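Local coordinates for acyl-CoA dehydrogenase domain protein Tcur3483 (Thermomonospora curvata, PDB 6WY9) that binds FAD and probably oxidises a CH-CH bond of its substrate, as in other acyl-CoA dehydrogenases, at residues A[75-80]-A[84-89]; A[92-97]-A[314-319]. All blocks are in the same frame, centred on the assembly; numbering follows the deposited sequence.

Interaction 1 (A[75-80]-A[84-89]); sequences LGYGWP and GGQGRS
Arg-88 lays its aliphatic chain over one face of the Tyr-77 ring: CG sits 3.5 Å from the centroid of that ring in a CH-pi contact, only 11° off its normal. A bend at chi2 (-75°) turns the chain so that the guanidinium lies nearly parallel to the ring, planes 14° apart, and Tyr-77 OH lies over one guanidinium face. Gln-86 meets the ring at its edge, NE2 3.4 Å from Tyr-77 CD1, and its OE1 accepts a weak hydrogen bond from Arg-88 NE. Without this ring, as with an alanine here, Arg-88 CG loses its aromatic floor, and the arginine chain and the Gln-86 amide are likely to turn more freely. Four backbone hydrogen bonds fold back this irregular interhelical loop of the N-terminal domain. Gly-76 O grips two donors from opposite faces, Trp-79 N in a type I beta turn and Gln-86 N at 2.9 Å. Gly-85 passes so near Trp-79 CB (3.7 Å from Gly-85 CA) that a side chain there would clash. The loop joins helix 62-71 to helix 90-103, where Glu-92 forms a salt bridge with Arg-88 NH1; Trp-79 NE1 hydrogen-bonds to Val-112 O, and the indole packs on helix 125-136.

Interaction 2 (A[92-97]-A[314-319]); sequences EQYVLF and KMTIAV
Two helical segments face each other at a distance, 92-97 from helix 90-103 and 314-319 from helix 292-321, and the nearest CA atoms, those of Tyr-94 and Thr-316, are 9.9 Å apart. This is a helix-to-helix contact of the acyl-CoA dehydrogenase fold, linking its N-terminal and C-terminal helical regions across 216 intervening residues that include the strands of the middle part. Each segment keeps its regular helical bonding, with Leu-96 N to Glu-92 O and Phe-97 N to Gln-93 O in one, and Ala-318 N to Lys-314 O and Val-319 N to Met-315 O in the other. Between the segments a single pair of residues touches, and the two bury about 100 Å² in all. The side chains of Tyr-94 and Thr-316 both point toward the other helix and come from opposite directions, the tyrosine side chain spanning most of the gap. The phenol end does the touching, and the threonine meets it at the ring edge, near the ring plane. In Thr-316, OG1 lies beside the backbone N (chi1 -58°) and donates a hydrogen bond to Asn-312 O, one turn earlier in its own helix, while the methyl CG2 lies anti to the backbone N. Both branches approach the phenol oxygen, but the modelled spacing of the two hydroxyls is too short to be trusted, so the nature of their contact is doubtful. Helix 263-286 adjoins the same place: Tyr-94 packs on Ile-263 and Ala-266, and Val-319 on Ile-263. On the ring itself, Tyr-94 CZ lies 3.9 Å from the methyl carbon CG2 of Thr-316.

Interaction 1 is local, folding one loop back on itself, whereas interaction 2 joins helices far apart in sequence. The first buries 420 Å² and combines backbone hydrogen bonds with a CH-pi overlap, and is mixed, with Tyr-77 and Trp-79 buried and Gln-86 and Arg-88 exposed. The second is a sparse, partly buried meeting of two side chains, with no hydrogen bond assigned between its segments. Helix 90-103 connects them: Ser-89, the last residue of 84-89, is its N-cap, and 92-97 follows almost directly on the loop. Their centres are about 12 Å apart, and Tyr-77 CB packs 3.8 Å from Leu-96 CD2. Both lie away from the flavin-binding residues.

Interaction 1 (A[75-80]-A[84-89])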
loop_
_atom_site.group_PDB
_atom_site.type_symbol
_atom_site.label_atom_id
_atom_site.label_comp_id
_atom_site.label_asym_id
_atom_site.label_seq_id
_atom_site.Cartn_x
_atom_site.Cartn_y
_atom_site.Cartn_z
ATOM N N LEU A 75 -22.889 6.993 -33.311
ATOM C CA LEU A 75 -23.057 5.741 -32.573
ATOM C C LEU A 75 -22.419 4.555 -33.299
ATOM O O LEU A 75 -21.801 3.691 -32.664
ATOM C CB LEU A 75 -24.545 5.502 -32.310
ATOM C CG LEU A 75 -25.164 6.575 -31.406
ATOM C CD1 LEU A 75 -26.562 6.155 -30.905
ATOM C CD2 LEU A 75 -24.216 6.918 -30.230
ATOM N N GLY A 76 -22.541 4.485 -34.620
ATOM C CA GLY A 76 -21.938 3.349 -35.289
ATOM C C GLY A 76 -20.500 3.562 -35.700
ATOM O O GLY A 76 -19.970 2.810 -36.525
ATOM N N TYR A 77 -19.854 4.589 -35.151
ATOM C CA TYR A 77 -18.516 4.964 -35.588
ATOM C C TYR A 77 -17.567 3.775 -35.597
ATOM O O TYR A 77 -16.783 3.603 -36.537
ATOM C CB TYR A 77 -17.982 6.056 -34.666
ATOM C CG TYR A 77 -16.834 6.854 -35.244
ATOM C CD1 TYR A 77 -17.011 7.669 -36.361
ATOM C CD2 TYR A 77 -15.582 6.835 -34.638
ATOM C CE1 TYR A 77 -15.949 8.439 -36.870
ATOM C CE2 TYR A 77 -14.529 7.590 -35.131
ATOM C CZ TYR A 77 -14.714 8.387 -36.238
ATOM O OH TYR A 77 -13.643 9.107 -36.705
ATOM N N GLY A 78 -17.613 2.954 -34.553
ATOM C CA GLY A 78 -16.745 1.796 -34.454
ATOM C C GLY A 78 -17.377 0.483 -34.879
ATOM O O GLY A 78 -16.711 -0.557 -34.874
ATOM N N TRP A 79 -18.654 0.490 -35.244
ATOM C CA TRP A 79 -19.279 -0.754 -35.665
ATOM C C TRP A 79 -18.749 -1.192 -37.032
ATOM O O TRP A 79 -18.372 -0.358 -37.861
ATOM C CB TRP A 79 -20.788 -0.589 -35.749
ATOM C CG TRP A 79 -21.521 -0.751 -34.456
ATOM C CD1 TRP A 79 -21.003 -0.686 -33.195
ATOM C CD2 TRP A 79 -22.920 -1.024 -34.307
ATOM N NE1 TRP A 79 -21.998 -0.901 -32.265
ATOM C CE2 TRP A 79 -23.184 -1.107 -32.921
ATOM C CE3 TRP A 79 -23.976 -1.206 -35.210
ATOM C CZ2 TRP A 79 -24.461 -1.356 -32.417
ATOM C CZ3 TRP A 79 -25.243 -1.459 -34.709
ATOM C CH2 TRP A 79 -25.473 -1.525 -33.322
ATOM N N PRO A 80 -18.743 -2.490 -37.310
ATOM C CA PRO A 80 -18.391 -2.939 -38.664
ATOM C C PRO A 80 -19.350 -2.345 -39.684
ATOM O O PRO A 80 -20.546 -2.205 -39.425
ATOM C CB PRO A 80 -18.529 -4.465 -38.580
ATOM C CG PRO A 80 -19.471 -4.706 -37.428
ATOM C CD PRO A 80 -19.204 -3.594 -36.449
ATOM N N GLY A 84 -23.717 -1.570 -40.692
ATOM C CA GLY A 84 -24.065 -0.175 -40.857
ATOM C C GLY A 84 -23.147 0.807 -40.185
ATOM O O GLY A 84 -23.459 2.003 -40.171
ATOM N N GLY A 85 -22.033 0.358 -39.620
ATOM C CA GLY A 85 -21.136 1.267 -38.931
ATOM C C GLY A 85 -20.025 1.772 -39.838
ATOM O O GLY A 85 -19.885 1.339 -40.990
ATOM N N GLN A 86 -19.221 2.692 -39.295
ATOM C CA GLN A 86 -18.112 3.236 -40.068
ATOM C C GLN A 86 -16.859 2.355 -40.038
ATOM O O GLN A 86 -15.970 2.546 -40.871
ATOM C CB GLN A 86 -17.779 4.649 -39.590
ATOM C CG GLN A 86 -18.922 5.651 -39.741
ATOM C CD GLN A 86 -18.453 7.094 -39.572
ATOM O OE1 GLN A 86 -17.372 7.469 -40.042
ATOM N NE2 GLN A 86 -19.260 7.910 -38.895
ATOM N N GLY A 87 -16.769 1.382 -39.136
ATOM C CA GLY A 87 -15.571 0.556 -39.103
ATOM C C GLY A 87 -14.296 1.293 -38.737
ATOM O O GLY A 87 -13.200 0.822 -39.067
ATOM N N ARG A 88 -14.405 2.422 -38.035
ATOM C CA ARG A 88 -13.225 3.184 -37.644
ATOM C C ARG A 88 -12.363 2.410 -36.638
ATOM O O ARG A 88 -12.813 1.470 -35.973
ATOM C CB ARG A 88 -13.631 4.532 -37.052
ATOM C CG ARG A 88 -14.365 5.440 -38.030
ATOM C CD ARG A 88 -13.417 6.064 -39.061
ATOM N NE ARG A 88 -14.106 6.987 -39.965
ATOM C CZ ARG A 88 -13.499 7.929 -40.684
ATOM N NH1 ARG A 88 -12.181 8.092 -40.603
ATOM N NH2 ARG A 88 -14.208 8.723 -41.476
ATOM N N SER A 89 -11.108 2.833 -36.527
ATOM C CA SER A 89 -10.106 2.113 -35.756
ATOM C C SER A 89 -10.244 2.391 -34.261
ATOM O O SER A 89 -10.969 3.290 -33.822
ATOM C CB SER A 89 -8.706 2.504 -36.210
ATOM O OG SER A 89 -8.485 3.876 -35.926
#

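Interaction 2 (A[92-97]-A[314-319])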
loop_
_atom_site.group_PDB
_atom_site.type_symbol
_atom_site.label_atom_id
_atom_site.label_comp_id
_atom_site.label_asym_id
_atom_site.label_seq_id
_atom_site.Cartn_x
_atom_site.Cartn_y
_atom_site.Cartn_z
ATOM N N GLU A 92 -9.240 5.895 -33.219
ATOM C CA GLU A 92 -10.328 6.846 -33.450
ATOM C C GLU A 92 -11.472 6.641 -32.454
ATOM O O GLU A 92 -12.048 7.615 -31.940
ATOM C CB GLU A 92 -10.842 6.725 -34.890
ATOM C CG GLU A 92 -9.823 7.064 -35.989
ATOM C CD GLU A 92 -10.299 6.666 -37.393
ATOM O OE1 GLU A 92 -10.259 5.466 -37.745
ATOM O OE2 GLU A 92 -10.722 7.553 -38.158
ATOM N N GLN A 93 -11.822 5.379 -32.174
ATOM C CA GLN A 93 -12.875 5.105 -31.206
ATOM C C GLN A 93 -12.552 5.723 -29.853
ATOM O O GLN A 93 -13.441 6.254 -29.170
ATOM C CB GLN A 93 -13.098 3.585 -31.075
ATOM C CG GLN A 93 -13.401 2.893 -32.398
ATOM C CD GLN A 93 -13.692 1.399 -32.264
ATOM O OE1 GLN A 93 -14.088 0.749 -33.234
ATOM N NE2 GLN A 93 -13.502 0.852 -31.062
ATOM N N TYR A 94 -11.287 5.658 -29.433
ATOM C CA TYR A 94 -10.958 6.189 -28.110
ATOM C C TYR A 94 -11.019 7.706 -28.101
ATOM O O TYR A 94 -11.435 8.307 -27.096
ATOM C CB TYR A 94 -9.579 5.705 -27.652
ATOM C CG TYR A 94 -9.670 4.420 -26.872
ATOM C CD1 TYR A 94 -10.811 4.129 -26.128
ATOM C CD2 TYR A 94 -8.645 3.477 -26.904
ATOM C CE1 TYR A 94 -10.933 2.929 -25.416
ATOM C CE2 TYR A 94 -8.750 2.276 -26.192
ATOM C CZ TYR A 94 -9.897 2.014 -25.456
ATOM O OH TYR A 94 -10.014 0.850 -24.735
ATOM N N VAL A 95 -10.616 8.344 -29.206
ATOM C CA VAL A 95 -10.756 9.799 -29.284
ATOM C C VAL A 95 -12.216 10.178 -29.090
ATOM O O VAL A 95 -12.540 11.076 -28.310
ATOM C CB VAL A 95 -10.204 10.352 -30.611
ATOM C CG1 VAL A 95 -10.327 11.877 -30.622
ATOM C CG2 VAL A 95 -8.739 9.956 -30.836
ATOM N N LEU A 96 -13.123 9.467 -29.770
ATOM C CA LEU A 96 -14.553 9.719 -29.603
ATOM C C LEU A 96 -14.988 9.584 -28.136
ATOM O O LEU A 96 -15.573 10.514 -27.559
ATOM C CB LEU A 96 -15.341 8.786 -30.516
ATOM C CG LEU A 96 -16.870 8.798 -30.334
ATOM C CD1 LEU A 96 -17.436 10.190 -30.433
ATOM C CD2 LEU A 96 -17.533 7.882 -31.377
ATOM N N PHE A 97 -14.679 8.453 -27.497
ATOM C CA PHE A 97 -15.069 8.286 -26.088
ATOM C C PHE A 97 -14.443 9.355 -25.196
ATOM O O PHE A 97 -15.085 9.853 -24.257
ATOM C CB PHE A 97 -14.682 6.894 -25.588
ATOM C CG PHE A 97 -15.327 5.777 -26.360
ATOM C CD1 PHE A 97 -16.543 5.968 -27.000
ATOM C CD2 PHE A 97 -14.718 4.527 -26.458
ATOM C CE1 PHE A 97 -17.150 4.924 -27.729
ATOM C CE2 PHE A 97 -15.317 3.495 -27.190
ATOM C CZ PHE A 97 -16.533 3.700 -27.817
ATOM N N LYS A 314 -3.525 -2.332 -24.846
ATOM C CA LYS A 314 -3.314 -3.737 -25.194
ATOM C C LYS A 314 -4.604 -4.547 -25.063
ATOM O O LYS A 314 -4.963 -5.319 -25.960
ATOM C CB LYS A 314 -2.235 -4.341 -24.308
ATOM C CG LYS A 314 -0.845 -3.784 -24.450
ATOM C CD LYS A 314 0.065 -4.588 -23.504
ATOM C CE LYS A 314 0.076 -6.120 -23.820
ATOM N NZ LYS A 314 0.471 -6.936 -22.594
ATOM N N MET A 315 -5.331 -4.375 -23.956
ATOM C CA MET A 315 -6.510 -5.219 -23.753
ATOM C C MET A 315 -7.654 -4.879 -24.717
ATOM O O MET A 315 -8.369 -5.778 -25.169
ATOM C CB MET A 315 -6.936 -5.147 -22.295
ATOM C CG MET A 315 -5.796 -5.657 -21.379
ATOM S SD MET A 315 -4.796 -7.088 -22.004
ATOM C CE MET A 315 -3.272 -6.861 -21.037
ATOM N N THR A 316 -7.825 -3.609 -25.086
ATOM C CA THR A 316 -8.807 -3.283 -26.118
ATOM C C THR A 316 -8.458 -3.953 -27.433
ATOM O O THR A 316 -9.332 -4.504 -28.120
ATOM C CB THR A 316 -8.905 -1.765 -26.274
ATOM O OG1 THR A 316 -9.269 -1.229 -25.011
ATOM C CG2 THR A 316 -10.002 -1.393 -27.265
ATOM N N ILE A 317 -7.181 -3.941 -27.798
ATOM C CA ILE A 317 -6.782 -4.615 -29.024
ATOM C C ILE A 317 -7.175 -6.083 -28.973
ATOM O O ILE A 317 -7.698 -6.658 -29.947
ATOM C CB ILE A 317 -5.273 -4.449 -29.247
ATOM C CG1 ILE A 317 -4.991 -2.981 -29.665
ATOM C CG2 ILE A 317 -4.832 -5.504 -30.290
ATOM C CD1 ILE A 317 -3.538 -2.560 -29.673
ATOM N N ALA A 318 -6.874 -6.727 -27.847
ATOM C CA ALA A 318 -7.192 -8.138 -27.686
ATOM C C ALA A 318 -8.694 -8.378 -27.812
ATOM O O ALA A 318 -9.126 -9.272 -28.540
ATOM C CB ALA A 318 -6.668 -8.613 -26.312
ATOM N N VAL A 319 -9.508 -7.585 -27.099
ATOM C CA VAL A 319 -10.939 -7.870 -27.027
ATOM C C VAL A 319 -11.586 -7.681 -28.391
ATOM O O VAL A 319 -12.397 -8.506 -28.829
ATOM C CB VAL A 319 -11.621 -7.010 -25.941
ATOM C CG1 VAL A 319 -11.629 -5.545 -26.334
ATOM C CG2 VAL A 319 -13.057 -7.504 -25.678
#